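Local coordinates for adherence and virulence protein A (Streptococcus pneumoniae, PDB 6PON) that binds fibronectin and acts as an adherence and virulence factor of the pneumococcus, at the interface of chains A and B. Coordinates in Å, arbitrary orientation; residue numbers count along the deposited sequence, not the author numbering. Chains: chain A/B, Adherence and virulence protein A.

The interface of chains A and B. Residues chain A 225, 239, 242, 244; chain B 6, 205-206, 209.
A:Phe244 lays one ring face against B:Glu209, and it buries 80 Å² of its surface, more than any other residue of this patch. The evidence for a CH-pi contact is the position of B:Glu209 CB, which stands over the centre of the ring at 4.0 Å from the centroid. Farther along the same side chain, the methylene CG continues over the same face, above the rim, 3.6 Å from A:Phe244 CD1. B:Glu209 starts extended, with CG anti to the backbone N (chi1 173°), and then bends at chi2 (71°), which turns the carboxylate back along the A:Phe244 backbone. Its plane lies within 10° of the ring plane, and B:Glu209 OE1 comes to 3.4 Å from A:Phe244 C, a van der Waals approach to the main chain. B:Thr206, about one helical turn earlier, borders the CE2/CZ edge of the ring: B:Thr206 CA is 3.7 Å from A:Phe244 CE2, and the hydroxyl OG1 lies just outside CZ, close to the ring plane. The aliphatic stem of B:Glu209 also serves a second ring, since B:Glu209 CG sits 3.7 Å from A:Phe225 CE1, beyond the ring rim. One methylene is therefore shared by two phenylalanines of the partner. On the opposite side of the A:Phe225 plane lies B:Phe6. The two rings are nearly parallel but strongly offset, overlapping by their rims with A:Phe225 CZ and B:Phe6 CZ 3.8 Å apart. A:Phe225, its CG anti to the backbone N (chi1 178°), is thus inserted between B:Phe6 and the B:Glu209 stem.

A:Phe225 lies near the C-terminal end of helix 204-227, whereas A:Phe244 belongs to a loop following the short strand 239-240. In chain B, B:Thr206 and B:Glu209 occupy the first turns of helix 204-225, and B:Phe6 lies in the first turn of helix 5-19. The helix end and loop of chain A thus pack against the starts of both chain B helices, and the patch recurs with the chains exchanged in this two-fold arrangement, which may or may not be the biological dimer.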
loop_
_atom_site.group_PDB
_atom_site.type_symbol
_atom_site.label_atom_id
_atom_site.label_comp_id
_atom_site.label_asym_id
_atom_site.label_seq_id
_atom_site.Cartn_x
_atom_site.Cartn_y
_atom_site.Cartn_z
ATOM N N PHE A 225 -9.656 5.934 -1.536
ATOM C CA PHE A 225 -10.646 5.589 -2.550
ATOM C C PHE A 225 -12.070 5.787 -2.033
ATOM O O PHE A 225 -12.960 6.175 -2.793
ATOM C CB PHE A 225 -10.436 4.150 -3.017
ATOM C CG PHE A 225 -11.427 3.701 -4.028
ATOM C CD1 PHE A 225 -11.386 4.187 -5.314
ATOM C CD2 PHE A 225 -12.424 2.820 -3.685
ATOM C CE1 PHE A 225 -12.305 3.782 -6.248
ATOM C CE2 PHE A 225 -13.345 2.419 -4.613
ATOM C CZ PHE A 225 -13.284 2.897 -5.896
ATOM N N PHE A 239 -20.745 3.877 -15.655
ATOM C CA PHE A 239 -20.596 5.218 -15.104
ATOM C C PHE A 239 -20.058 5.069 -13.687
ATOM O O PHE A 239 -20.185 4.006 -13.068
ATOM C CB PHE A 239 -21.932 5.979 -15.105
ATOM C CG PHE A 239 -23.057 5.209 -14.451
ATOM C CD1 PHE A 239 -23.269 5.288 -13.084
ATOM C CD2 PHE A 239 -23.870 4.372 -15.199
ATOM C CE1 PHE A 239 -24.292 4.568 -12.476
ATOM C CE2 PHE A 239 -24.891 3.647 -14.599
ATOM C CZ PHE A 239 -25.097 3.741 -13.235
ATOM N N VAL A 242 -16.735 8.460 -8.974
ATOM C CA VAL A 242 -15.399 9.045 -9.057
ATOM C C VAL A 242 -14.734 8.470 -10.301
ATOM O O VAL A 242 -15.195 7.461 -10.855
ATOM C CB VAL A 242 -14.563 8.747 -7.789
ATOM C CG1 VAL A 242 -15.305 9.176 -6.535
ATOM C CG2 VAL A 242 -14.192 7.271 -7.730
ATOM N N PHE A 244 -12.451 6.256 -12.615
ATOM C CA PHE A 244 -11.920 4.898 -12.496
ATOM C C PHE A 244 -10.706 4.715 -13.402
ATOM O O PHE A 244 -10.836 4.639 -14.625
ATOM C CB PHE A 244 -12.984 3.836 -12.842
ATOM C CG PHE A 244 -13.965 3.545 -11.720
ATOM C CD1 PHE A 244 -13.873 4.198 -10.497
ATOM C CD2 PHE A 244 -14.964 2.607 -11.887
ATOM C CE1 PHE A 244 -14.775 3.928 -9.467
ATOM C CE2 PHE A 244 -15.863 2.320 -10.858
ATOM C CZ PHE A 244 -15.765 2.990 -9.647
ATOM N N PHE B 6 -21.720 1.767 -3.564
ATOM C CA PHE B 6 -20.687 2.795 -3.601
ATOM C C PHE B 6 -21.164 4.023 -4.366
ATOM O O PHE B 6 -21.041 5.153 -3.880
ATOM C CB PHE B 6 -19.415 2.209 -4.229
ATOM C CG PHE B 6 -18.281 3.192 -4.367
ATOM C CD1 PHE B 6 -17.667 3.732 -3.246
ATOM C CD2 PHE B 6 -17.808 3.543 -5.615
ATOM C CE1 PHE B 6 -16.613 4.627 -3.375
ATOM C CE2 PHE B 6 -16.749 4.430 -5.754
ATOM C CZ PHE B 6 -16.148 4.970 -4.643
ATOM N N ASP B 205 -17.444 -3.415 -11.477
ATOM C CA ASP B 205 -16.531 -2.389 -11.975
ATOM C C ASP B 205 -15.857 -1.641 -10.833
ATOM O O ASP B 205 -14.640 -1.419 -10.862
ATOM C CB ASP B 205 -17.254 -1.418 -12.908
ATOM C CG ASP B 205 -18.478 -0.749 -12.268
ATOM O OD1 ASP B 205 -19.163 -1.347 -11.398
ATOM O OD2 ASP B 205 -18.760 0.401 -12.675
ATOM N N THR B 206 -16.625 -1.250 -9.818
ATOM C CA THR B 206 -16.036 -0.673 -8.612
ATOM C C THR B 206 -14.956 -1.590 -8.045
ATOM O O THR B 206 -13.860 -1.138 -7.700
ATOM C CB THR B 206 -17.131 -0.407 -7.566
ATOM O OG1 THR B 206 -18.105 0.482 -8.116
ATOM C CG2 THR B 206 -16.564 0.231 -6.311
ATOM N N GLU B 209 -11.735 -1.664 -9.997
ATOM C CA GLU B 209 -10.969 -0.451 -9.747
ATOM C C GLU B 209 -10.275 -0.518 -8.399
ATOM O O GLU B 209 -9.091 -0.194 -8.290
ATOM C CB GLU B 209 -11.873 0.779 -9.817
ATOM C CG GLU B 209 -11.177 2.072 -9.388
ATOM C CD GLU B 209 -10.142 2.565 -10.393
ATOM O OE1 GLU B 209 -10.012 1.948 -11.476
ATOM O OE2 GLU B 209 -9.477 3.589 -10.114
#